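Local atomic coordinates of Sca-family protein (Rickettsia rickettsii, PDB entry 4LQ8), a protein that is an antigen of spotted-fever rickettsiae, represented here by its N-terminal head domains, and probably takes part in adhesion-related interactions with host-cell proteins. Residues N151-F156 with A256-A261; K283-G288 with I292-H297. All coordinates share one frame; numbering follows the deposited sequence.

Contact 1 (N151-F156 with A256-A261); sequences NVHNTF and AVYFTA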
ATOM      1  N   ASN A 151       0.680  -7.003  13.225  1.00 28.55           N
ATOM      2  CA  ASN A 151       0.502  -8.452  13.278  1.00 28.98           C
ATOM      3  C   ASN A 151       1.297  -9.166  12.205  1.00 31.97           C
ATOM      4  O   ASN A 151       1.889 -10.193  12.493  1.00 30.48           O
ATOM      5  CB  ASN A 151      -0.987  -8.845  13.269  1.00 27.52           C
ATOM      6  CG  ASN A 151      -1.697  -8.468  14.560  1.00 50.17           C
ATOM      7  OD1 ASN A 151      -1.151  -7.810  15.459  1.00 46.21           O
ATOM      8  ND2 ASN A 151      -2.937  -8.868  14.687  1.00 42.60           N
ATOM      9  N   VAL A 152       1.379  -8.596  10.999  1.00 29.69           N
ATOM     10  CA  VAL A 152       2.189  -9.179   9.913  1.00 29.15           C
ATOM     11  C   VAL A 152       3.676  -9.162  10.302  1.00 34.92           C
ATOM     12  O   VAL A 152       4.342 -10.203  10.254  1.00 32.62           O
ATOM     13  CB  VAL A 152       1.913  -8.518   8.535  1.00 30.07           C
ATOM     14  CG1 VAL A 152       2.910  -8.980   7.476  1.00 29.26           C
ATOM     15  CG2 VAL A 152       0.488  -8.809   8.082  1.00 29.94           C
ATOM     16  N   HIS A 153       4.187  -7.976  10.687  1.00 34.09           N
ATOM     17  CA  HIS A 153       5.577  -7.834  11.094  1.00 34.81           C
ATOM     18  C   HIS A 153       5.903  -8.676  12.325  1.00 40.30           C
ATOM     19  O   HIS A 153       6.956  -9.284  12.329  1.00 42.23           O
ATOM     20  CB  HIS A 153       5.979  -6.363  11.256  1.00 35.16           C
ATOM     21  CG  HIS A 153       5.831  -5.560   9.992  1.00 37.16           C
ATOM     22  ND1 HIS A 153       5.454  -4.231  10.026  1.00 38.09           N
ATOM     23  CD2 HIS A 153       6.009  -5.928   8.701  1.00 38.20           C
ATOM     24  CE1 HIS A 153       5.401  -3.839   8.764  1.00 36.67           C
ATOM     25  NE2 HIS A 153       5.715  -4.827   7.931  1.00 37.24           N
ATOM     26  N   ASN A 154       5.002  -8.787  13.317  1.00 35.48           N
ATOM     27  CA  ASN A 154       5.275  -9.631  14.484  1.00 36.72           C
ATOM     28  C   ASN A 154       5.200 -11.134  14.182  1.00 41.56           C
ATOM     29  O   ASN A 154       5.972 -11.880  14.764  1.00 43.88           O
ATOM     30  CB  ASN A 154       4.388  -9.284  15.682  1.00 40.44           C
ATOM     31  CG  ASN A 154       4.651  -7.924  16.291  1.00 73.08           C
ATOM     32  OD1 ASN A 154       5.711  -7.312  16.111  1.00 69.67           O
ATOM     33  ND2 ASN A 154       3.677  -7.409  17.027  1.00 67.62           N
ATOM     34  N   THR A 155       4.289 -11.585  13.288  1.00 34.46           N
ATOM     35  CA  THR A 155       4.166 -12.997  12.915  1.00 34.59           C
ATOM     36  C   THR A 155       5.392 -13.495  12.105  1.00 37.81           C
ATOM     37  O   THR A 155       5.837 -14.624  12.300  1.00 38.39           O
ATOM     38  CB  THR A 155       2.829 -13.236  12.157  1.00 39.34           C
ATOM     39  OG1 THR A 155       1.746 -12.864  13.002  1.00 36.63           O
ATOM     40  CG2 THR A 155       2.633 -14.684  11.699  1.00 35.37           C
ATOM     41  N   PHE A 156       5.903 -12.667  11.194  1.00 31.92           N
ATOM     42  CA  PHE A 156       6.973 -13.064  10.292  1.00 32.50           C
ATOM     43  C   PHE A 156       8.299 -12.362  10.539  1.00 37.57           C
ATOM     44  O   PHE A 156       9.138 -12.344   9.653  1.00 35.29           O
ATOM     45  CB  PHE A 156       6.514 -12.886   8.829  1.00 32.99           C
ATOM     46  CG  PHE A 156       5.243 -13.656   8.519  1.00 34.19           C
ATOM     47  CD1 PHE A 156       5.288 -15.013   8.220  1.00 37.29           C
ATOM     48  CD2 PHE A 156       3.999 -13.029   8.575  1.00 34.47           C
ATOM     49  CE1 PHE A 156       4.120 -15.713   7.922  1.00 38.31           C
ATOM     50  CE2 PHE A 156       2.833 -13.736   8.299  1.00 37.45           C
ATOM     51  CZ  PHE A 156       2.896 -15.080   7.998  1.00 37.30           C
ATOM     52  N   ALA A 256       2.779   3.752  13.047  1.00 34.16           N
ATOM     53  CA  ALA A 256       3.358   3.397  11.756  1.00 31.33           C
ATOM     54  C   ALA A 256       2.471   2.617  10.814  1.00 31.76           C
ATOM     55  O   ALA A 256       1.913   1.592  11.179  1.00 30.55           O
ATOM     56  CB  ALA A 256       4.649   2.642  11.957  1.00 31.74           C
ATOM     57  N   VAL A 257       2.391   3.097   9.581  1.00 26.41           N
ATOM     58  CA  VAL A 257       1.728   2.418   8.461  1.00 25.31           C
ATOM     59  C   VAL A 257       2.770   2.297   7.362  1.00 26.50           C
ATOM     60  O   VAL A 257       3.796   2.970   7.428  1.00 25.51           O
ATOM     61  CB  VAL A 257       0.404   3.043   8.004  1.00 28.24           C
ATOM     62  CG1 VAL A 257      -0.700   2.725   9.007  1.00 27.18           C
ATOM     63  CG2 VAL A 257       0.547   4.543   7.762  1.00 27.80           C
ATOM     64  N   TYR A 258       2.542   1.415   6.396  1.00 23.12           N
ATOM     65  CA  TYR A 258       3.531   1.059   5.383  1.00 22.62           C
ATOM     66  C   TYR A 258       2.970   0.908   3.984  1.00 25.61           C
ATOM     67  O   TYR A 258       1.775   0.677   3.792  1.00 23.48           O
ATOM     68  CB  TYR A 258       4.133  -0.326   5.764  1.00 24.39           C
ATOM     69  CG  TYR A 258       4.786  -0.376   7.133  1.00 25.66           C
ATOM     70  CD1 TYR A 258       4.025  -0.545   8.288  1.00 28.28           C
ATOM     71  CD2 TYR A 258       6.163  -0.267   7.274  1.00 26.83           C
ATOM     72  CE1 TYR A 258       4.610  -0.506   9.554  1.00 30.88           C
ATOM     73  CE2 TYR A 258       6.767  -0.276   8.534  1.00 27.19           C
ATOM     74  CZ  TYR A 258       5.982  -0.381   9.670  1.00 35.25           C
ATOM     75  OH  TYR A 258       6.553  -0.405  10.907  1.00 44.64           O
ATOM     76  N   PHE A 259       3.874   1.018   3.003  1.00 22.11           N
ATOM     77  CA  PHE A 259       3.617   0.654   1.633  1.00 21.37           C
ATOM     78  C   PHE A 259       4.337  -0.690   1.510  1.00 25.09           C
ATOM     79  O   PHE A 259       5.520  -0.770   1.841  1.00 24.43           O
ATOM     80  CB  PHE A 259       4.163   1.669   0.621  1.00 22.67           C
ATOM     81  CG  PHE A 259       3.898   1.198  -0.794  1.00 24.25           C
ATOM     82  CD1 PHE A 259       2.622   1.279  -1.346  1.00 25.40           C
ATOM     83  CD2 PHE A 259       4.919   0.638  -1.563  1.00 26.79           C
ATOM     84  CE1 PHE A 259       2.369   0.796  -2.637  1.00 25.47           C
ATOM     85  CE2 PHE A 259       4.665   0.170  -2.861  1.00 28.19           C
ATOM     86  CZ  PHE A 259       3.393   0.249  -3.383  1.00 24.57           C
ATOM     87  N   THR A 260       3.619  -1.760   1.131  1.00 20.85           N
ATOM     88  CA  THR A 260       4.247  -3.070   1.013  1.00 21.07           C
ATOM     89  C   THR A 260       4.211  -3.542  -0.424  1.00 25.19           C
ATOM     90  O   THR A 260       3.331  -3.134  -1.166  1.00 24.58           O
ATOM     91  CB  THR A 260       3.672  -4.106   2.027  1.00 25.96           C
ATOM     92  OG1 THR A 260       2.393  -4.548   1.583  1.00 24.71           O
ATOM     93  CG2 THR A 260       3.605  -3.569   3.491  1.00 20.23           C
ATOM     94  N   ALA A 261       5.181  -4.393  -0.813  1.00 21.31           N
ATOM     95  CA  ALA A 261       5.296  -4.955  -2.148  1.00 21.62           C
ATOM     96  C   ALA A 261       5.734  -6.412  -2.000  1.00 25.22           C
ATOM     97  O   ALA A 261       6.647  -6.722  -1.222  1.00 24.49           O
ATOM     98  CB  ALA A 261       6.291  -4.143  -2.985  1.00 22.58           C
TER
HETATM   99  O   HOH W   1       4.711  -2.403  12.565  1.00 44.63           O

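Contact 2 (K283-G288 with I292-H297); sequences KFAGTG and IAYIEH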
ATOM      1  N   LYS A 283      -3.933   8.891  -1.306  1.00 23.09           N
ATOM      2  CA  LYS A 283      -3.982  10.164  -2.043  1.00 22.62           C
ATOM      3  C   LYS A 283      -2.647  10.364  -2.778  1.00 24.87           C
ATOM      4  O   LYS A 283      -1.639   9.787  -2.387  1.00 22.82           O
ATOM      5  CB  LYS A 283      -4.248  11.380  -1.110  1.00 25.20           C
ATOM      6  CG  LYS A 283      -5.436  11.270  -0.137  1.00 29.27           C
ATOM      7  CD  LYS A 283      -6.749  11.183  -0.865  1.00 37.97           C
ATOM      8  CE  LYS A 283      -7.925  11.503   0.013  1.00 42.40           C
ATOM      9  NZ  LYS A 283      -9.155  11.576  -0.817  1.00 45.56           N
ATOM     10  N   PHE A 284      -2.642  11.237  -3.781  1.00 21.86           N
ATOM     11  CA  PHE A 284      -1.455  11.638  -4.522  1.00 21.63           C
ATOM     12  C   PHE A 284      -1.394  13.141  -4.487  1.00 25.51           C
ATOM     13  O   PHE A 284      -2.417  13.821  -4.677  1.00 25.13           O
ATOM     14  CB  PHE A 284      -1.443  11.090  -5.971  1.00 22.79           C
ATOM     15  CG  PHE A 284      -1.181   9.598  -5.954  1.00 23.73           C
ATOM     16  CD1 PHE A 284       0.103   9.101  -5.746  1.00 25.21           C
ATOM     17  CD2 PHE A 284      -2.231   8.691  -6.064  1.00 26.61           C
ATOM     18  CE1 PHE A 284       0.335   7.721  -5.663  1.00 26.65           C
ATOM     19  CE2 PHE A 284      -1.992   7.313  -6.011  1.00 28.17           C
ATOM     20  CZ  PHE A 284      -0.715   6.840  -5.796  1.00 25.90           C
ATOM     21  N   ALA A 285      -0.195  13.658  -4.192  1.00 20.56           N
ATOM     22  CA  ALA A 285       0.070  15.080  -4.083  1.00 20.61           C
ATOM     23  C   ALA A 285       0.268  15.658  -5.500  1.00 24.31           C
ATOM     24  O   ALA A 285       1.389  15.849  -5.944  1.00 24.30           O
ATOM     25  CB  ALA A 285       1.300  15.300  -3.203  1.00 20.59           C
ATOM     26  N   GLY A 286      -0.830  15.913  -6.199  1.00 22.58           N
ATOM     27  CA  GLY A 286      -0.788  16.413  -7.578  1.00 23.88           C
ATOM     28  C   GLY A 286      -1.336  15.355  -8.529  1.00 30.71           C
ATOM     29  O   GLY A 286      -1.726  14.266  -8.090  1.00 28.72           O
ATOM     30  N   THR A 287      -1.370  15.661  -9.819  1.00 30.36           N
ATOM     31  CA  THR A 287      -1.965  14.884 -10.928  1.00 32.43           C
ATOM     32  C   THR A 287      -0.943  14.129 -11.790  1.00 36.29           C
ATOM     33  O   THR A 287      -1.306  13.155 -12.455  1.00 39.56           O
ATOM     34  CB  THR A 287      -2.784  15.849 -11.846  1.00 48.04           C
ATOM     35  OG1 THR A 287      -3.556  16.733 -11.039  1.00 53.66           O
ATOM     36  CG2 THR A 287      -3.711  15.116 -12.806  1.00 49.44           C
ATOM     37  N   GLY A 288       0.295  14.593 -11.801  1.00 28.59           N
ATOM     38  CA  GLY A 288       1.348  13.998 -12.613  1.00 27.03           C
ATOM     39  C   GLY A 288       1.837  12.671 -12.088  1.00 29.02           C
ATOM     40  O   GLY A 288       1.503  12.271 -10.971  1.00 27.88           O
ATOM     41  N   ILE A 292       3.658  12.368  -5.280  1.00 20.86           N
ATOM     42  CA  ILE A 292       3.958  11.457  -4.198  1.00 19.80           C
ATOM     43  C   ILE A 292       2.677  10.978  -3.509  1.00 24.15           C
ATOM     44  O   ILE A 292       1.731  11.744  -3.351  1.00 22.33           O
ATOM     45  CB  ILE A 292       5.027  12.046  -3.218  1.00 21.49           C
ATOM     46  CG1 ILE A 292       5.697  10.931  -2.349  1.00 19.73           C
ATOM     47  CG2 ILE A 292       4.479  13.187  -2.365  1.00 21.94           C
ATOM     48  CD1 ILE A 292       6.599   9.866  -3.193  1.00 19.57           C
ATOM     49  N   ALA A 293       2.653   9.700  -3.113  1.00 22.89           N
ATOM     50  CA  ALA A 293       1.523   9.127  -2.392  1.00 21.76           C
ATOM     51  C   ALA A 293       1.515   9.728  -1.004  1.00 24.87           C
ATOM     52  O   ALA A 293       2.573   9.953  -0.420  1.00 22.69           O
ATOM     53  CB  ALA A 293       1.688   7.606  -2.279  1.00 22.14           C
ATOM     54  N   TYR A 294       0.334  10.011  -0.482  1.00 23.88           N
ATOM     55  CA  TYR A 294       0.196  10.489   0.892  1.00 23.73           C
ATOM     56  C   TYR A 294      -1.094   9.975   1.477  1.00 28.58           C
ATOM     57  O   TYR A 294      -1.990   9.546   0.735  1.00 27.48           O
ATOM     58  CB  TYR A 294       0.345  12.034   1.036  1.00 23.37           C
ATOM     59  CG  TYR A 294      -0.864  12.853   0.651  1.00 22.09           C
ATOM     60  CD1 TYR A 294      -1.007  13.355  -0.641  1.00 23.52           C
ATOM     61  CD2 TYR A 294      -1.836  13.187   1.597  1.00 21.46           C
ATOM     62  CE1 TYR A 294      -2.082  14.181  -0.978  1.00 23.90           C
ATOM     63  CE2 TYR A 294      -2.932  13.981   1.261  1.00 21.73           C
ATOM     64  CZ  TYR A 294      -3.044  14.491  -0.022  1.00 29.80           C
ATOM     65  OH  TYR A 294      -4.119  15.287  -0.328  1.00 29.64           O
ATOM     66  N   ILE A 295      -1.178  10.016   2.812  1.00 25.85           N
ATOM     67  CA  ILE A 295      -2.339   9.593   3.582  1.00 26.50           C
ATOM     68  C   ILE A 295      -2.477  10.507   4.790  1.00 32.63           C
ATOM     69  O   ILE A 295      -1.494  11.056   5.294  1.00 33.63           O
ATOM     70  CB  ILE A 295      -2.240   8.090   4.058  1.00 28.81           C
ATOM     71  CG1 ILE A 295      -0.926   7.831   4.813  1.00 28.91           C
ATOM     72  CG2 ILE A 295      -2.390   7.096   2.884  1.00 30.47           C
ATOM     73  CD1 ILE A 295      -1.037   7.081   5.940  1.00 38.60           C
ATOM     74  N   GLU A 296      -3.691  10.611   5.276  1.00 29.22           N
ATOM     75  CA  GLU A 296      -4.028  11.254   6.527  1.00 29.83           C
ATOM     76  C   GLU A 296      -4.285  10.031   7.401  1.00 33.10           C
ATOM     77  O   GLU A 296      -4.947   9.117   6.936  1.00 31.66           O
ATOM     78  CB  GLU A 296      -5.283  12.104   6.362  1.00 31.21           C
ATOM     79  CG  GLU A 296      -5.394  13.158   7.444  1.00 40.19           C
ATOM     80  CD  GLU A 296      -6.606  14.053   7.315  1.00 58.55           C
ATOM     81  OE1 GLU A 296      -7.128  14.220   6.185  1.00 45.68           O
ATOM     82  OE2 GLU A 296      -7.026  14.602   8.357  1.00 53.49           O
ATOM     83  N   HIS A 297      -3.660   9.937   8.576  1.00 29.62           N
ATOM     84  CA  HIS A 297      -3.752   8.779   9.457  1.00 28.60           C
ATOM     85  C   HIS A 297      -3.610   9.270  10.880  1.00 34.81           C
ATOM     86  O   HIS A 297      -2.612   9.932  11.209  1.00 34.97           O
ATOM     87  CB  HIS A 297      -2.622   7.776   9.121  1.00 28.65           C
ATOM     88  CG  HIS A 297      -3.070   6.339   9.178  1.00 31.12           C
ATOM     89  ND1 HIS A 297      -3.071   5.621  10.376  1.00 31.87           N
ATOM     90  CD2 HIS A 297      -3.566   5.550   8.192  1.00 31.04           C
ATOM     91  CE1 HIS A 297      -3.540   4.423  10.075  1.00 30.68           C
ATOM     92  NE2 HIS A 297      -3.850   4.329   8.772  1.00 30.70           N
TER

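Contact 1 (N151-F156 with A256-A261)
His-153, near the C-terminal end of helix 135-155, drives the edge of its imidazole into the face of the Tyr-258 phenol ring. The leading atom is CE1: it sits 3.4 Å above the tyrosine plane, over the ring centre, and comes within 3.5 Å of Tyr-258 CE1. With the planes at 79° and the centroids 4.5 Å apart, the pair is a T-shaped stack. With CG anti to the carbonyl carbon in both residues (chi1 -60° for His-153, -58° for Tyr-258), the side chains reach toward each other from opposite directions and meet ring to ring. A water joins the polar atoms beside the stack, 3.2 Å from His-153 ND1 and 3.2 Å from Tyr-258 OH, and it lies in the imidazole plane. Beyond this shell, His-153 NE2 is hydrogen-bonded to Ser-240 OG on the neighbouring strand 236-245, and Phe-166 makes a further edge-to-face contact with the same imidazole. Tyr-258 in turn packs on Val-242 and Ala-30. His-153 thus links the C-terminal part of the helix to strands 258-265 and 236-245, through Tyr-258 and Ser-240. With both ring nitrogens engaged, the imidazole should be restrained from rotating, which would keep its C-H edge, probably polarised, turned to the electron-rich tyrosine face.

Contact 2 (K283-G288 with I292-H297)
Lys-283 O receives the amide of Tyr-294 at 2.8 Å from its N, with an N-H...O angle of 165°, and the CA of Ala-293 approaches the same oxygen in a CA-H...O contact. The amide comes from above the carbonyl plane. In return Lys-283 N donates to Tyr-294 O at 2.9 Å, making this an antiparallel hydrogen-bonded pair; Ala-285 N to Ile-292 O, 2.8 Å, continues the register past the non-hydrogen-bonded pair Phe-284 and Ala-293. On one face of the sheet the Tyr-294 ring folds back across the partner strand, its CG placed between backbone N and carbonyl carbon (chi1 79°). Lys-283 CB stands over the ring centre, 3.5 Å from the centroid and 14° off its normal, a CH-pi contact, while Ala-285 N lies at the ring's edge. The lysine chain then bends at chi2 and leads away to Glu-332 and Gln-330 on strand 329-332. On the other face Phe-284 CE1 touches Ala-293 CB at 3.6 Å, and Tyr-311 adds another ring beside it. This is a beta hairpin whose first strand also pairs in parallel with strand 329-332. The lysine therefore serves two environments: its aliphatic base covers an aromatic face, while its ammonium group forms a salt bridge with Glu-332, which would offset its charge, and a hydrogen bond with Gln-330.

Contact 1 closes before contact 2 opens along the chain, and their centres lie about 21 Å apart on opposite sides of the chain's centre. Both reach the same mixed sheet: strand 258-265 pairs with strand 236-245, which pairs with strand 300-304, and that strand borders 292-297. They also touch directly, Val-257 CG1 packing 3.5 Å from His-297 CE1 and Val-257 CG2 lying equally close to Ile-295 CD1. Helix 135-155 serves both ends, since His-297 is hydrogen-bonded to Glu-145 while contact 1 uses His-153 in the helix's last turn. The sheet and this helix are thereby joined at separated points, consistent with a compact unit within the head region.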